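Side-chain contacts in cobalamin biosynthesis protein CobN (Mycobacterium tuberculosis, PDB 7C6O), which forms the large subunit of cobaltochelatase, the enzyme that inserts cobalt into the corrin ring during cobalamin biosynthesis: residues A[530-533]-A[534-538]; A[453-456]-A[457-460]; A[388-391]-A[392-395]; A[592-595]-A[596-599]. All coordinates share one frame; numbering follows the deposited sequence.

How the contacts relate
All four contacts are local and lie at helices of the CobN/magnesium chelatase region. Contacts 1 and 2 sit on two helices that pack directly together: His530 ND1 lies 2.6 Å from Tyr455 OH, a probable hydrogen bond, and the side chain of Arg537 packs on Trp458. Contact 1 is wholly buried, whereas contact 2 has an aromatic inner side and a charged, exposed outer one. Contacts 3 and 4 instead mark where loops turn into helices, with centres about 17 Å apart; contact 4 lies nearest the middle of the chain. Aspartate precedes the helix in both, yet it caps the helix only in contact 3.

Contact 1: A[530-533]-A[534-538]; sequences HHYL and AAYRW
Tyr532 and Tyr536, one helical turn apart, lie side by side and point the same way, and their rings carry the side-chain part of this contact. Tyr532 CE1 comes to 3.7 Å from Tyr536 CD2, and farther out Tyr532 OH is 3.8 Å from Tyr536 CE2. The planes meet at 34°, too tilted for a stack and too flat for an edge-to-face pair. Tyr532 swings its CG anti to the backbone N (chi1 -170°), while Tyr536 has a chi1 of -91°, well off a staggered value; together these torsions bring the rings alongside each other. The edge of the Tyr536 ring also meets the backbone, with Tyr532 O lying in its plane. Polar ends are held from outside: Tyr532 OH by Asn560 and Tyr536 OH by Gln508.

The backbone supplies the hydrogen bonds. Ala534 N donates to His530 O at 2.8 Å, Ala535 N to His531 O at 3.0 Å and Arg537 N to Leu533 O at 2.9 Å. Between the tyrosines the corresponding bond, Tyr536 N to Tyr532 O, is weak at 3.4 Å.

The Arg537 stem also touches the backbone, CG lying 3.2 Å from Leu533 O before the bent chain carries the guanidinium to Asp540 and Ala580 O. This i to i+4 aromatic pairing belongs to a buried alpha-helix within the crossover from strand 503-507 to strand 551-555, which flank the parallel strand 369-373.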
# COMPACT_ATOMS: atom_id res chain seq x y z
N HIS A 530 -7.88 -24.72 -9.52
CA HIS A 530 -6.82 -25.49 -10.16
C HIS A 530 -6.39 -24.85 -11.47
O HIS A 530 -5.20 -24.90 -11.82
CB HIS A 530 -7.28 -26.93 -10.41
CG HIS A 530 -7.55 -27.71 -9.16
ND1 HIS A 530 -6.56 -28.08 -8.28
CD2 HIS A 530 -8.71 -28.21 -8.67
CE1 HIS A 530 -7.10 -28.77 -7.28
NE2 HIS A 530 -8.40 -28.87 -7.50
N HIS A 531 -7.32 -24.25 -12.20
CA HIS A 531 -6.97 -23.55 -13.43
C HIS A 531 -6.09 -22.34 -13.15
O HIS A 531 -5.10 -22.10 -13.86
CB HIS A 531 -8.23 -23.14 -14.19
CG HIS A 531 -7.96 -22.36 -15.43
ND1 HIS A 531 -8.09 -20.99 -15.50
CD2 HIS A 531 -7.57 -22.76 -16.67
CE1 HIS A 531 -7.79 -20.58 -16.72
NE2 HIS A 531 -7.47 -21.63 -17.45
N TYR A 532 -6.43 -21.57 -12.11
CA TYR A 532 -5.60 -20.43 -11.72
C TYR A 532 -4.18 -20.88 -11.39
O TYR A 532 -3.21 -20.29 -11.87
CB TYR A 532 -6.24 -19.72 -10.53
CG TYR A 532 -5.62 -18.38 -10.18
CD1 TYR A 532 -4.39 -18.31 -9.53
CD2 TYR A 532 -6.27 -17.19 -10.48
CE1 TYR A 532 -3.82 -17.10 -9.21
CE2 TYR A 532 -5.70 -15.97 -10.16
CZ TYR A 532 -4.48 -15.93 -9.53
OH TYR A 532 -3.91 -14.72 -9.20
N LEU A 533 -4.05 -21.92 -10.57
CA LEU A 533 -2.73 -22.39 -10.18
C LEU A 533 -1.98 -22.98 -11.37
O LEU A 533 -0.78 -22.73 -11.54
CB LEU A 533 -2.85 -23.42 -9.06
CG LEU A 533 -3.45 -22.90 -7.75
CD1 LEU A 533 -3.76 -24.06 -6.80
CD2 LEU A 533 -2.51 -21.91 -7.09
N ALA A 534 -2.67 -23.76 -12.21
CA ALA A 534 -2.02 -24.37 -13.37
C ALA A 534 -1.46 -23.31 -14.30
O ALA A 534 -0.35 -23.46 -14.83
CB ALA A 534 -3.00 -25.27 -14.11
N ALA A 535 -2.20 -22.22 -14.52
CA ALA A 535 -1.76 -21.19 -15.45
C ALA A 535 -0.46 -20.54 -14.97
O ALA A 535 0.48 -20.37 -15.76
CB ALA A 535 -2.85 -20.14 -15.63
N TYR A 536 -0.39 -20.17 -13.69
CA TYR A 536 0.84 -19.56 -13.18
C TYR A 536 1.97 -20.57 -13.12
O TYR A 536 3.13 -20.23 -13.41
CB TYR A 536 0.60 -18.93 -11.81
CG TYR A 536 0.19 -17.49 -11.92
CD1 TYR A 536 1.14 -16.50 -12.14
CD2 TYR A 536 -1.14 -17.11 -11.83
CE1 TYR A 536 0.77 -15.17 -12.26
CE2 TYR A 536 -1.52 -15.78 -11.95
CZ TYR A 536 -0.56 -14.82 -12.16
OH TYR A 536 -0.92 -13.50 -12.28
N ARG A 537 1.67 -21.82 -12.75
CA ARG A 537 2.73 -22.82 -12.70
C ARG A 537 3.24 -23.16 -14.10
O ARG A 537 4.40 -23.57 -14.25
CB ARG A 537 2.22 -24.08 -11.98
CG ARG A 537 2.05 -23.89 -10.47
CD ARG A 537 3.38 -23.63 -9.77
NE ARG A 537 3.77 -22.22 -9.79
CZ ARG A 537 5.02 -21.79 -9.95
NH1 ARG A 537 6.00 -22.67 -10.12
NH2 ARG A 537 5.29 -20.49 -9.95
N TRP A 538 2.41 -22.97 -15.13
CA TRP A 538 2.90 -23.21 -16.49
C TRP A 538 3.85 -22.10 -16.94
O TRP A 538 4.73 -22.35 -17.77
CB TRP A 538 1.73 -23.34 -17.47
CG TRP A 538 2.21 -23.37 -18.89
CD1 TRP A 538 2.72 -24.44 -19.56
CD2 TRP A 538 2.27 -22.26 -19.80
NE1 TRP A 538 3.07 -24.08 -20.84
CE2 TRP A 538 2.81 -22.74 -21.01
CE3 TRP A 538 1.91 -20.91 -19.71
CZ2 TRP A 538 3.00 -21.92 -22.12
CZ3 TRP A 538 2.10 -20.10 -20.81
CH2 TRP A 538 2.64 -20.61 -22.00

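Contact 2: A[453-456]-A[457-460]; sequences KEYR and DWFA
Asp457 and Lys453 form an i to i+4 salt bridge on the outer side of a short amphipathic helix, 452-459, whose inner side carries an aromatic cluster of Tyr455, Trp458 and Phe459. Lys453 NZ donates to the syn lone pair of Asp457 OD2 at 2.9 Å; bends at chi2 and chi4 bring the lysine chain round to the carboxylate. The other oxygen, Asp457 OD1, takes a hydrogen bond from a water that in turn accepts from Arg456 NE, in the plane of the guanidinium. This water therefore bridges two opposite charges that do not meet directly.

Trp458 follows, and presents the edge of its indole to Tyr455, with CZ3 3.6 Å from Tyr455 CE1. The two ring planes stand 53° apart. Both residues also pack against Leu533 of helix 530-539.

Phe459 meets the same side of the Tyr455 ring as Trp458, but at the CE2 and hydroxyl end. Its CB sits over that face, and its own ring runs nearly parallel (22°) but slid outward, so overlap is slight; CD1 lies 3.4 Å from Tyr455 OH, a hydroxyl whose polar partner is His530. In the backbone, Phe459 N donates to Tyr455 O at 2.7 Å. Pro477 and helix 464-474 cover Phe459 further.

Ala460 closes the segment: its N donates to Arg456 O at 2.9 Å, and its CB lies 3.4 Å from the same oxygen.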
# COMPACT_ATOMS: atom_id res chain seq x y z
N LYS A 453 -1.84 -35.33 -14.75
CA LYS A 453 -0.83 -36.06 -13.98
C LYS A 453 0.27 -35.13 -13.51
O LYS A 453 0.65 -35.14 -12.33
CB LYS A 453 -0.26 -37.20 -14.82
CG LYS A 453 0.89 -37.95 -14.17
CD LYS A 453 0.49 -38.53 -12.83
CE LYS A 453 1.46 -39.62 -12.39
NZ LYS A 453 2.87 -39.16 -12.50
N GLU A 454 0.81 -34.30 -14.41
CA GLU A 454 1.87 -33.38 -14.02
C GLU A 454 1.35 -32.32 -13.05
O GLU A 454 2.06 -31.93 -12.12
CB GLU A 454 2.48 -32.72 -15.25
CG GLU A 454 3.12 -33.69 -16.22
CD GLU A 454 3.90 -32.99 -17.31
OE1 GLU A 454 4.54 -31.96 -17.01
OE2 GLU A 454 3.88 -33.46 -18.47
N TYR A 455 0.12 -31.86 -13.26
CA TYR A 455 -0.45 -30.89 -12.33
C TYR A 455 -0.59 -31.49 -10.93
O TYR A 455 -0.21 -30.87 -9.93
CB TYR A 455 -1.81 -30.39 -12.82
CG TYR A 455 -2.49 -29.51 -11.80
CD1 TYR A 455 -2.10 -28.19 -11.64
CD2 TYR A 455 -3.48 -30.01 -10.96
CE1 TYR A 455 -2.69 -27.38 -10.69
CE2 TYR A 455 -4.07 -29.21 -10.00
CZ TYR A 455 -3.68 -27.90 -9.87
OH TYR A 455 -4.26 -27.09 -8.92
N ARG A 456 -1.12 -32.71 -10.85
CA ARG A 456 -1.29 -33.37 -9.56
C ARG A 456 0.05 -33.61 -8.88
O ARG A 456 0.17 -33.48 -7.66
CB ARG A 456 -2.05 -34.69 -9.73
CG ARG A 456 -2.40 -35.37 -8.42
CD ARG A 456 -3.10 -36.69 -8.66
NE ARG A 456 -2.18 -37.71 -9.15
CZ ARG A 456 -2.53 -38.66 -10.02
NH1 ARG A 456 -3.77 -38.70 -10.49
NH2 ARG A 456 -1.64 -39.56 -10.41
N ASP A 457 1.08 -33.96 -9.66
CA ASP A 457 2.40 -34.17 -9.08
C ASP A 457 2.92 -32.90 -8.40
O ASP A 457 3.53 -32.97 -7.33
CB ASP A 457 3.39 -34.64 -10.15
CG ASP A 457 3.17 -36.09 -10.56
OD1 ASP A 457 2.51 -36.84 -9.80
OD2 ASP A 457 3.67 -36.49 -11.63
N TRP A 458 2.67 -31.73 -9.01
CA TRP A 458 3.04 -30.49 -8.35
C TRP A 458 2.09 -30.18 -7.20
O TRP A 458 2.52 -29.79 -6.11
CB TRP A 458 3.05 -29.32 -9.33
CG TRP A 458 3.03 -28.00 -8.60
CD1 TRP A 458 4.10 -27.37 -8.03
CD2 TRP A 458 1.89 -27.18 -8.32
NE1 TRP A 458 3.69 -26.20 -7.42
CE2 TRP A 458 2.34 -26.07 -7.59
CE3 TRP A 458 0.52 -27.28 -8.63
CZ2 TRP A 458 1.48 -25.06 -7.16
CZ3 TRP A 458 -0.33 -26.28 -8.20
CH2 TRP A 458 0.15 -25.18 -7.47
N PHE A 459 0.78 -30.33 -7.44
CA PHE A 459 -0.21 -30.00 -6.42
C PHE A 459 0.06 -30.76 -5.12
O PHE A 459 -0.12 -30.21 -4.03
CB PHE A 459 -1.61 -30.32 -6.97
CG PHE A 459 -2.74 -29.82 -6.12
CD1 PHE A 459 -3.03 -28.47 -6.03
CD2 PHE A 459 -3.55 -30.71 -5.43
CE1 PHE A 459 -4.08 -28.01 -5.25
CE2 PHE A 459 -4.60 -30.27 -4.65
CZ PHE A 459 -4.87 -28.92 -4.56
N ALA A 460 0.53 -32.00 -5.23
CA ALA A 460 0.78 -32.83 -4.06
C ALA A 460 1.95 -32.36 -3.22
O ALA A 460 2.07 -32.77 -2.06
CB ALA A 460 1.00 -34.28 -4.49
O HOH W 1 0.48 -37.30 -7.88

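Contact 3: A[388-391]-A[392-395]; sequences GLDT and PASA
Asp390 meets Ala393 and Ser394 at the start of helix 391-405, where it occupies the N-cap position. The tight part of the contact is here. Asp390 OD1 accepts from Ala393 N at 3.1 Å along a nearly straight N-H (167°), although the donor stands well above the carboxylate plane. The carboxylate gets there because CG is anti to the backbone N (chi1 -172°), which folds it over the first turn and sets its CG 3.4 Å from Ala393 CB. Asp390 OD2 is hydrogen-bonded to His1135 ND1, and helix 1136-1157 covers Pro392. The carbonyl oxygen of Asp390 is gripped twice: Ser394 N donates to Asp390 O at 2.9 Å and Ser394 OG at 2.8 Å, the hydroxyl coming from above the carbonyl plane. Thr391 and Pro392 are pressed together next to this, with Thr391 CB 3.4 Å from Pro392 CD; the threonine chi1 of -25° is far from staggered, and its OG1 hydrogen-bonds to Gly384 O.

Packing is looser at the margins. Leu389 touches the helix mainly through CD1, 3.4 Å from Ser394 OG, and Ala393 is partly open to solvent beyond its contact with the aspartate.

One residue thus satisfies the amides of Ala393 and Ser394 in the first turn, and its negative charge would complement the positive end of the helix dipole while joining that end to His1135.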
# COMPACT_ATOMS: atom_id res chain seq x y z
N GLY A 388 -5.42 4.91 -14.60
CA GLY A 388 -4.71 6.01 -15.21
C GLY A 388 -3.80 5.66 -16.37
O GLY A 388 -3.15 6.56 -16.92
N LEU A 389 -3.74 4.40 -16.77
CA LEU A 389 -2.75 3.93 -17.73
C LEU A 389 -3.42 3.42 -19.00
O LEU A 389 -4.42 2.68 -18.93
CB LEU A 389 -1.89 2.82 -17.11
CG LEU A 389 -0.70 2.30 -17.92
CD1 LEU A 389 0.40 3.36 -17.98
CD2 LEU A 389 -0.16 1.01 -17.31
N ASP A 390 -2.87 3.80 -20.15
CA ASP A 390 -3.24 3.21 -21.43
C ASP A 390 -2.47 1.90 -21.54
O ASP A 390 -1.35 1.85 -22.05
CB ASP A 390 -2.93 4.16 -22.58
CG ASP A 390 -3.47 3.67 -23.93
OD1 ASP A 390 -3.66 2.44 -24.11
OD2 ASP A 390 -3.70 4.52 -24.81
N THR A 391 -3.09 0.82 -21.05
CA THR A 391 -2.42 -0.48 -21.02
C THR A 391 -2.05 -0.99 -22.41
O THR A 391 -0.91 -1.46 -22.58
CB THR A 391 -3.30 -1.49 -20.28
OG1 THR A 391 -4.15 -0.80 -19.36
CG2 THR A 391 -2.43 -2.47 -19.50
N PRO A 392 -2.92 -0.95 -23.43
CA PRO A 392 -2.50 -1.46 -24.74
C PRO A 392 -1.36 -0.66 -25.36
O PRO A 392 -0.42 -1.26 -25.90
CB PRO A 392 -3.78 -1.37 -25.59
CG PRO A 392 -4.89 -1.41 -24.59
CD PRO A 392 -4.36 -0.63 -23.42
N ALA A 393 -1.42 0.67 -25.29
CA ALA A 393 -0.33 1.47 -25.85
C ALA A 393 0.96 1.29 -25.07
O ALA A 393 2.05 1.27 -25.65
CB ALA A 393 -0.73 2.95 -25.89
N SER A 394 0.86 1.14 -23.75
CA SER A 394 2.04 0.88 -22.93
C SER A 394 2.65 -0.48 -23.26
O SER A 394 3.88 -0.63 -23.31
CB SER A 394 1.69 0.96 -21.45
OG SER A 394 1.23 2.25 -21.10
N ALA A 395 1.80 -1.49 -23.48
CA ALA A 395 2.30 -2.81 -23.86
C ALA A 395 3.02 -2.76 -25.21
O ALA A 395 4.09 -3.35 -25.37
CB ALA A 395 1.15 -3.81 -23.90

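Contact 4: A[592-595]-A[596-599]; sequences VNDP and GEGT
Glu597 turns its carboxylate back toward the stem of Asp594, whose own carboxylate leads away: the side chains cross obliquely, their carboxylate planes 39° apart, and Asp594 OD1 stays 4.5 Å from Glu597 OE1. Glu597 OE1 instead settles alongside that stem, 3.4 Å from Asp594 CB, brought there by the bend at chi2 (87°). It also lies 3.3 Å from Asp594 O, an acceptor like itself, so this approach is no hydrogen bond. The like charges have outside partners: Asp594 OD1 forms a salt bridge with Arg892 and Glu597 OE1 is hydrogen-bonded to Thr888, while the other oxygens, Asp594 OD2 and Glu597 OE2, make long, weak ion pairs with Lys557.

Asp594 stands at the N-cap position of helix 595-604, but its side chain makes no capping bond. The helix is the middle of a beta-alpha-beta unit, running from strand 586-591 to the neighbouring parallel strand 608-612. Pro595 opens its first turn, where Gly598 N donates to Asp594 O at 3.3 Å.

Thr599 is oriented differently, back along the helix toward the proline. With OG1 placed beside its own backbone N (chi1 -63°), the hydroxyl donates to Pro595 O at 2.7 Å, while Thr599 N donates to the same oxygen at 2.9 Å. The two donors arrive from opposite faces of the carbonyl plane. Met891 of helix 887-893 packs on both Thr599 and Pro595.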
# COMPACT_ATOMS: atom_id res chain seq x y z
N VAL A 592 2.02 5.94 -9.57
CA VAL A 592 2.79 6.51 -8.46
C VAL A 592 1.89 6.94 -7.30
O VAL A 592 2.32 6.89 -6.14
CB VAL A 592 3.66 7.68 -8.97
CG1 VAL A 592 2.79 8.79 -9.56
CG2 VAL A 592 4.55 8.22 -7.86
N ASN A 593 0.66 7.37 -7.57
CA ASN A 593 -0.21 7.86 -6.51
C ASN A 593 -1.16 6.79 -5.98
O ASN A 593 -2.17 7.12 -5.35
CB ASN A 593 -1.00 9.09 -6.98
CG ASN A 593 -2.03 8.76 -8.03
OD1 ASN A 593 -1.69 8.54 -9.19
ND2 ASN A 593 -3.30 8.75 -7.64
N ASP A 594 -0.85 5.51 -6.19
CA ASP A 594 -1.57 4.39 -5.58
C ASP A 594 -0.61 3.60 -4.70
O ASP A 594 -0.32 2.43 -4.97
CB ASP A 594 -2.22 3.50 -6.63
CG ASP A 594 -3.43 4.13 -7.27
OD1 ASP A 594 -3.83 5.24 -6.85
OD2 ASP A 594 -4.00 3.52 -8.20
N PRO A 595 -0.11 4.21 -3.61
CA PRO A 595 0.93 3.53 -2.81
C PRO A 595 0.46 2.25 -2.14
O PRO A 595 1.23 1.28 -2.07
CB PRO A 595 1.32 4.59 -1.78
CG PRO A 595 0.13 5.48 -1.68
CD PRO A 595 -0.45 5.53 -3.06
N GLY A 596 -0.77 2.21 -1.64
CA GLY A 596 -1.22 1.04 -0.91
C GLY A 596 -1.29 -0.20 -1.78
O GLY A 596 -0.81 -1.27 -1.40
N GLU A 597 -1.88 -0.07 -2.96
CA GLU A 597 -2.02 -1.23 -3.84
C GLU A 597 -0.66 -1.70 -4.35
O GLU A 597 -0.42 -2.90 -4.48
CB GLU A 597 -2.96 -0.90 -4.99
CG GLU A 597 -4.36 -0.46 -4.54
CD GLU A 597 -4.46 1.03 -4.25
OE1 GLU A 597 -3.41 1.69 -4.05
OE2 GLU A 597 -5.59 1.56 -4.23
N GLY A 598 0.25 -0.76 -4.65
CA GLY A 598 1.59 -1.16 -5.06
C GLY A 598 2.34 -1.85 -3.94
O GLY A 598 3.07 -2.82 -4.17
N THR A 599 2.17 -1.36 -2.71
CA THR A 599 2.85 -1.95 -1.56
C THR A 599 2.41 -3.39 -1.34
O THR A 599 3.22 -4.24 -0.94
CB THR A 599 2.58 -1.09 -0.33
OG1 THR A 599 3.14 0.22 -0.53
CG2 THR A 599 3.20 -1.71 0.91